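PDB 6EUD: ATP-dependent RNA helicase HrpB from Escherichia coli, which hydrolyses ATP to ADP and phosphate as a DExH-box RNA helicase that also binds single-stranded RNA. Local coordinates for residues D433-T438 with G484-L490. Numbering follows the deposited sequence.
Sequences DDEAAT and GEADSSL
Thr438 accepts the backbone N-H of Asp487 on its hydroxyl, with 2.9 Å between Asp487 N and Thr438 OG1. The hydroxyl donates its own proton to Asp434 O, one turn earlier, 2.8 Å from Thr438 OG1. The Asp434 carbonyl also accepts from Thr438 N, on the opposite face of its plane. OG1 is thus held in a fixed direction between helix and loop. Its torsion places it beside the backbone N (chi1 -55°), while CG2 turns toward Asp487 O.

This is the close-packed part. Leu490 sends CD1 over the first turn of the helix, 3.9 Å from Glu435 N. Its side chain crosses that of Glu435 at about a right angle, and CD1 lies 4.0 Å from Glu435 CG. The carboxylate of Glu435 leads elsewhere, to the backbone N of Lys431. Gly484 CA lies against Asp433 O, and a water links that oxygen to Gly484 N. The buried Ala437 CB packs near Gly484 O.

At the boundary, Ala437 CB meets the exposed Ala486 CB at 4.1 Å. The solvent side lies beyond. Asp434 OD1 accepts Glu485 N at 2.6 Å in a nearly straight bond, from above the carboxylate plane. The carboxylates of Asp433 and Glu485 lead away. Asp487 OD1 accepts from both N and OG of Ser489, the bond to N making an Asx turn.

Away from the predicted ATP site and the DEFH box, the contact joins the loop between helices 466-479 and 491-498 to the N-terminal turn of helix 433-447. Phe461 of helix 457-462 touches Thr438 and Ala486. Ile491 and Leu494 also pack on Thr438, and helix 466-479 meets Ala436.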
loop_
_atom_site.group_PDB
_atom_site.type_symbol
_atom_site.label_atom_id
_atom_site.label_comp_id
_atom_site.label_asym_id
_atom_site.label_seq_id
_atom_site.Cartn_x
_atom_site.Cartn_y
_atom_site.Cartn_z
ATOM N N ASP A 433 22.984 -9.811 -26.398
ATOM C CA ASP A 433 22.589 -8.519 -26.911
ATOM C C ASP A 433 21.302 -8.576 -27.738
ATOM O O ASP A 433 20.611 -7.576 -27.864
ATOM C CB ASP A 433 23.741 -7.916 -27.713
ATOM C CG ASP A 433 24.995 -7.708 -26.858
ATOM O OD1 ASP A 433 24.893 -7.829 -25.609
ATOM O OD2 ASP A 433 26.079 -7.418 -27.424
ATOM N N ASP A 434 20.951 -9.747 -28.255
ATOM C CA ASP A 434 19.698 -9.899 -28.992
ATOM C C ASP A 434 18.524 -9.970 -28.019
ATOM O O ASP A 434 17.483 -9.347 -28.228
ATOM C CB ASP A 434 19.753 -11.141 -29.900
ATOM C CG ASP A 434 20.675 -10.939 -31.126
ATOM O OD1 ASP A 434 21.099 -9.794 -31.402
ATOM O OD2 ASP A 434 20.972 -11.924 -31.834
ATOM N N GLU A 435 18.703 -10.720 -26.937
ATOM C CA GLU A 435 17.733 -10.726 -25.846
ATOM C C GLU A 435 17.644 -9.339 -25.240
ATOM O O GLU A 435 16.566 -8.895 -24.851
ATOM C CB GLU A 435 18.101 -11.751 -24.768
ATOM C CG GLU A 435 17.815 -13.194 -25.178
ATOM C CD GLU A 435 18.039 -14.211 -24.065
ATOM O OE1 GLU A 435 18.397 -13.818 -22.931
ATOM O OE2 GLU A 435 17.870 -15.421 -24.340
ATOM N N ALA A 436 18.777 -8.644 -25.171
ATOM C CA ALA A 436 18.772 -7.288 -24.633
ATOM C C ALA A 436 17.873 -6.363 -25.467
ATOM O O ALA A 436 16.977 -5.709 -24.908
ATOM C CB ALA A 436 20.177 -6.738 -24.552
ATOM N N ALA A 437 18.113 -6.309 -26.783
ATOM C CA ALA A 437 17.333 -5.449 -27.675
ATOM C C ALA A 437 15.839 -5.816 -27.624
ATOM O O ALA A 437 14.968 -4.948 -27.681
ATOM C CB ALA A 437 17.852 -5.543 -29.102
ATOM N N THR A 438 15.551 -7.108 -27.504
ATOM C CA THR A 438 14.172 -7.557 -27.370
ATOM C C THR A 438 13.548 -7.012 -26.075
ATOM O O THR A 438 12.450 -6.444 -26.091
ATOM C CB THR A 438 14.079 -9.099 -27.394
ATOM O OG1 THR A 438 14.706 -9.601 -28.587
ATOM C CG2 THR A 438 12.627 -9.542 -27.351
ATOM N N GLY A 484 22.561 -5.394 -30.788
ATOM C CA GLY A 484 21.779 -6.616 -30.871
ATOM C C GLY A 484 20.574 -6.471 -31.791
ATOM O O GLY A 484 20.153 -5.357 -32.087
ATOM N N GLU A 485 20.020 -7.597 -32.247
ATOM C CA GLU A 485 18.824 -7.587 -33.097
ATOM C C GLU A 485 17.629 -8.165 -32.342
ATOM O O GLU A 485 17.679 -9.312 -31.893
ATOM C CB GLU A 485 19.064 -8.384 -34.373
ATOM C CG GLU A 485 20.276 -7.929 -35.151
ATOM C CD GLU A 485 19.902 -7.181 -36.401
ATOM O OE1 GLU A 485 18.725 -6.782 -36.497
ATOM O OE2 GLU A 485 20.781 -6.998 -37.276
ATOM N N ALA A 486 16.563 -7.385 -32.181
ATOM C CA ALA A 486 15.418 -7.887 -31.410
ATOM C C ALA A 486 14.703 -9.012 -32.186
ATOM O O ALA A 486 14.696 -9.022 -33.427
ATOM C CB ALA A 486 14.455 -6.759 -31.075
ATOM N N ASP A 487 14.148 -9.979 -31.457
ATOM C CA ASP A 487 13.423 -11.086 -32.076
ATOM C C ASP A 487 12.277 -11.558 -31.182
ATOM O O ASP A 487 12.486 -11.884 -30.007
ATOM C CB ASP A 487 14.351 -12.269 -32.386
ATOM C CG ASP A 487 13.684 -13.309 -33.315
ATOM O OD1 ASP A 487 12.796 -14.062 -32.844
ATOM O OD2 ASP A 487 14.046 -13.372 -34.516
ATOM N N SER A 488 11.077 -11.635 -31.764
ATOM C CA SER A 488 9.856 -11.929 -31.012
ATOM C C SER A 488 9.901 -13.306 -30.355
ATOM O O SER A 488 9.260 -13.538 -29.337
ATOM C CB SER A 488 8.625 -11.834 -31.914
ATOM O OG SER A 488 8.720 -12.786 -32.950
ATOM N N SER A 489 10.671 -14.220 -30.921
ATOM C CA SER A 489 10.790 -15.533 -30.309
ATOM C C SER A 489 11.548 -15.470 -28.992
ATOM O O SER A 489 11.640 -16.466 -28.294
ATOM C CB SER A 489 11.487 -16.520 -31.252
ATOM O OG SER A 489 12.891 -16.287 -31.338
ATOM N N LEU A 490 12.112 -14.318 -28.654
ATOM C CA LEU A 490 12.876 -14.216 -27.410
ATOM C C LEU A 490 12.078 -13.537 -26.299
ATOM O O LEU A 490 12.585 -13.363 -25.190
ATOM C CB LEU A 490 14.171 -13.451 -27.638
ATOM C CG LEU A 490 15.158 -14.070 -28.628
ATOM C CD1 LEU A 490 16.313 -13.101 -28.883
ATOM C CD2 LEU A 490 15.664 -15.421 -28.099
HETATM O O HOH W 1 21.672 -4.851 -28.148
#